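Side-chain contact in ApRick protease (PDB 5C9F), which is the protease domain of a retropepsin-like protein that probably cleaves peptide bonds as an aspartic endopeptidase: residues G39-A44 with R64-A69. Residues are numbered along the deposited sequence; the frame is centred on the assembly and turned at random.
Sequences GASDIA and RTYLTA
Ser-41 and Asp-42, which follow the Asp-Thr-Gly motif of this retropepsin-like fold, meet Tyr-66 of strand 64-68. That motif ends at Gly-39, whose N makes a weak hydrogen bond to Asp-37 OD1. Strand 64-68 pairs antiparallel with strand 71-84. In retropepsins such a hairpin is the flap over the substrate cleft, and this one is consistent with that role. After Gly-39 the chain runs through Ala-40. Ser-41 then turns its side chain to the tyrosine. Its OG sits at the ring edge, close to the ring plane, 4.4 Å from Tyr-66 CE2. The backbones of Ala-40 and Ser-41 are hydrogen-bonded to Met-108 and Ser-109 of helix 108-111.

Asp-42 carries most of the contact. A chi1 of 65° tucks its CG in between its own N and C, and the buried carboxylate reaches the phenol end of Tyr-66. The two side chains approach from opposite directions. Their planes are nearly parallel, 19° apart. Tyr-66 OH donates to Asp-42 OD1 at 2.9 Å. The donor comes on the syn side but lies 34° out of the carboxylate plane. Tyr-66 OH is also 3.0 Å from Asp-42 OD2. Asp-42 OD2 is hydrogen-bonded to His-95 ND1, on strand 88-97. The His-95 ring also stacks on Tyr-66, so His-95 braces both partners. Ile-43 points its side chain away from the tyrosine and begins the strand 43-45, which runs parallel to strand 88-97.

The guanidinium of Arg-64 lies over one face of the Tyr-66 ring, while Ser-41 is at the edge. Arg-64 NH2 is 5.8 Å from Asp-42 OD1, so any charge attraction is probably modest. Tyr-66 CE1 lies 4.0 Å above the guanidinium plane of Arg-64, nearer its border than its centre.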
loop_
_atom_site.group_PDB
_atom_site.type_symbol
_atom_site.label_atom_id
_atom_site.label_comp_id
_atom_site.label_asym_id
_atom_site.label_seq_id
_atom_site.Cartn_x
_atom_site.Cartn_y
_atom_site.Cartn_z
ATOM N N GLY A 39 20.532 18.311 -8.515
ATOM C CA GLY A 39 21.190 18.927 -9.634
ATOM C C GLY A 39 21.967 18.017 -10.563
ATOM O O GLY A 39 22.605 18.512 -11.458
ATOM N N ALA A 40 21.913 16.699 -10.346
ATOM C CA ALA A 40 22.303 15.675 -11.335
ATOM C C ALA A 40 21.115 15.025 -12.070
ATOM O O ALA A 40 19.995 14.956 -11.555
ATOM C CB ALA A 40 23.072 14.577 -10.651
ATOM N N SER A 41 21.383 14.477 -13.252
ATOM C CA SER A 41 20.350 13.777 -13.989
ATOM C C SER A 41 20.559 12.275 -13.794
ATOM O O SER A 41 19.927 11.659 -12.922
ATOM C CB SER A 41 20.347 14.200 -15.472
ATOM O OG SER A 41 21.717 14.088 -15.972
ATOM N N ASP A 42 21.451 11.691 -14.602
ATOM C CA ASP A 42 21.737 10.238 -14.505
ATOM C C ASP A 42 22.714 10.018 -13.390
ATOM O O ASP A 42 23.238 11.000 -12.771
ATOM C CB ASP A 42 22.178 9.637 -15.871
ATOM C CG ASP A 42 23.500 10.204 -16.366
ATOM O OD1 ASP A 42 23.738 11.408 -16.249
ATOM O OD2 ASP A 42 24.368 9.455 -16.836
ATOM N N ILE A 43 22.893 8.756 -13.025
ATOM C CA ILE A 43 23.868 8.415 -11.997
ATOM C C ILE A 43 25.268 8.737 -12.448
ATOM O O ILE A 43 25.651 8.470 -13.626
ATOM C CB ILE A 43 23.780 6.960 -11.643
ATOM C CG1 ILE A 43 22.554 6.750 -10.762
ATOM C CG2 ILE A 43 25.036 6.471 -10.916
ATOM C CD1 ILE A 43 22.237 5.315 -10.536
ATOM N N ALA A 44 26.029 9.316 -11.541
ATOM C CA ALA A 44 27.453 9.551 -11.795
ATOM C C ALA A 44 28.292 8.647 -10.898
ATOM O O ALA A 44 28.248 8.754 -9.688
ATOM C CB ALA A 44 27.783 11.014 -11.537
ATOM N N ARG A 64 30.875 11.229 -23.906
ATOM C CA ARG A 64 29.929 12.218 -23.386
ATOM C C ARG A 64 30.658 13.346 -22.655
ATOM O O ARG A 64 31.775 13.180 -22.190
ATOM C CB ARG A 64 28.848 11.567 -22.507
ATOM C CG ARG A 64 27.869 10.692 -23.298
ATOM C CD ARG A 64 26.866 11.547 -24.086
ATOM N NE ARG A 64 25.838 11.966 -23.142
ATOM C CZ ARG A 64 25.729 13.138 -22.520
ATOM N NH1 ARG A 64 26.540 14.165 -22.788
ATOM N NH2 ARG A 64 24.749 13.298 -21.631
ATOM N N THR A 65 30.012 14.503 -22.609
ATOM C CA THR A 65 30.511 15.655 -21.909
ATOM C C THR A 65 29.450 16.212 -20.966
ATOM O O THR A 65 28.351 16.566 -21.362
ATOM C CB THR A 65 30.968 16.714 -22.918
ATOM O OG1 THR A 65 31.997 16.165 -23.711
ATOM C CG2 THR A 65 31.446 17.977 -22.242
ATOM N N TYR A 66 29.803 16.291 -19.695
ATOM C CA TYR A 66 28.931 16.857 -18.685
ATOM C C TYR A 66 29.421 18.258 -18.366
ATOM O O TYR A 66 30.620 18.524 -18.423
ATOM C CB TYR A 66 28.864 15.934 -17.488
ATOM C CG TYR A 66 27.967 14.776 -17.768
ATOM C CD1 TYR A 66 28.403 13.682 -18.518
ATOM C CD2 TYR A 66 26.658 14.794 -17.319
ATOM C CE1 TYR A 66 27.542 12.637 -18.806
ATOM C CE2 TYR A 66 25.813 13.757 -17.571
ATOM C CZ TYR A 66 26.255 12.703 -18.332
ATOM O OH TYR A 66 25.390 11.699 -18.559
ATOM N N LEU A 67 28.470 19.175 -18.185
ATOM C CA LEU A 67 28.717 20.586 -17.834
ATOM C C LEU A 67 28.535 20.720 -16.329
ATOM O O LEU A 67 27.403 20.769 -15.848
ATOM C CB LEU A 67 27.778 21.509 -18.639
ATOM C CG LEU A 67 27.807 21.267 -20.163
ATOM C CD1 LEU A 67 26.604 21.872 -20.853
ATOM C CD2 LEU A 67 29.093 21.800 -20.774
ATOM N N THR A 68 29.643 20.711 -15.576
ATOM C CA THR A 68 29.605 20.659 -14.102
ATOM C C THR A 68 29.871 22.026 -13.484
ATOM O O THR A 68 29.901 23.045 -14.179
ATOM C CB THR A 68 30.652 19.657 -13.507
ATOM O OG1 THR A 68 31.188 18.793 -14.515
ATOM C CG2 THR A 68 30.040 18.802 -12.379
ATOM N N ALA A 69 30.067 22.028 -12.165
ATOM C CA ALA A 69 30.422 23.226 -11.409
ATOM C C ALA A 69 31.838 23.697 -11.791
ATOM O O ALA A 69 32.066 24.901 -11.998
ATOM C CB ALA A 69 30.301 22.946 -9.907
#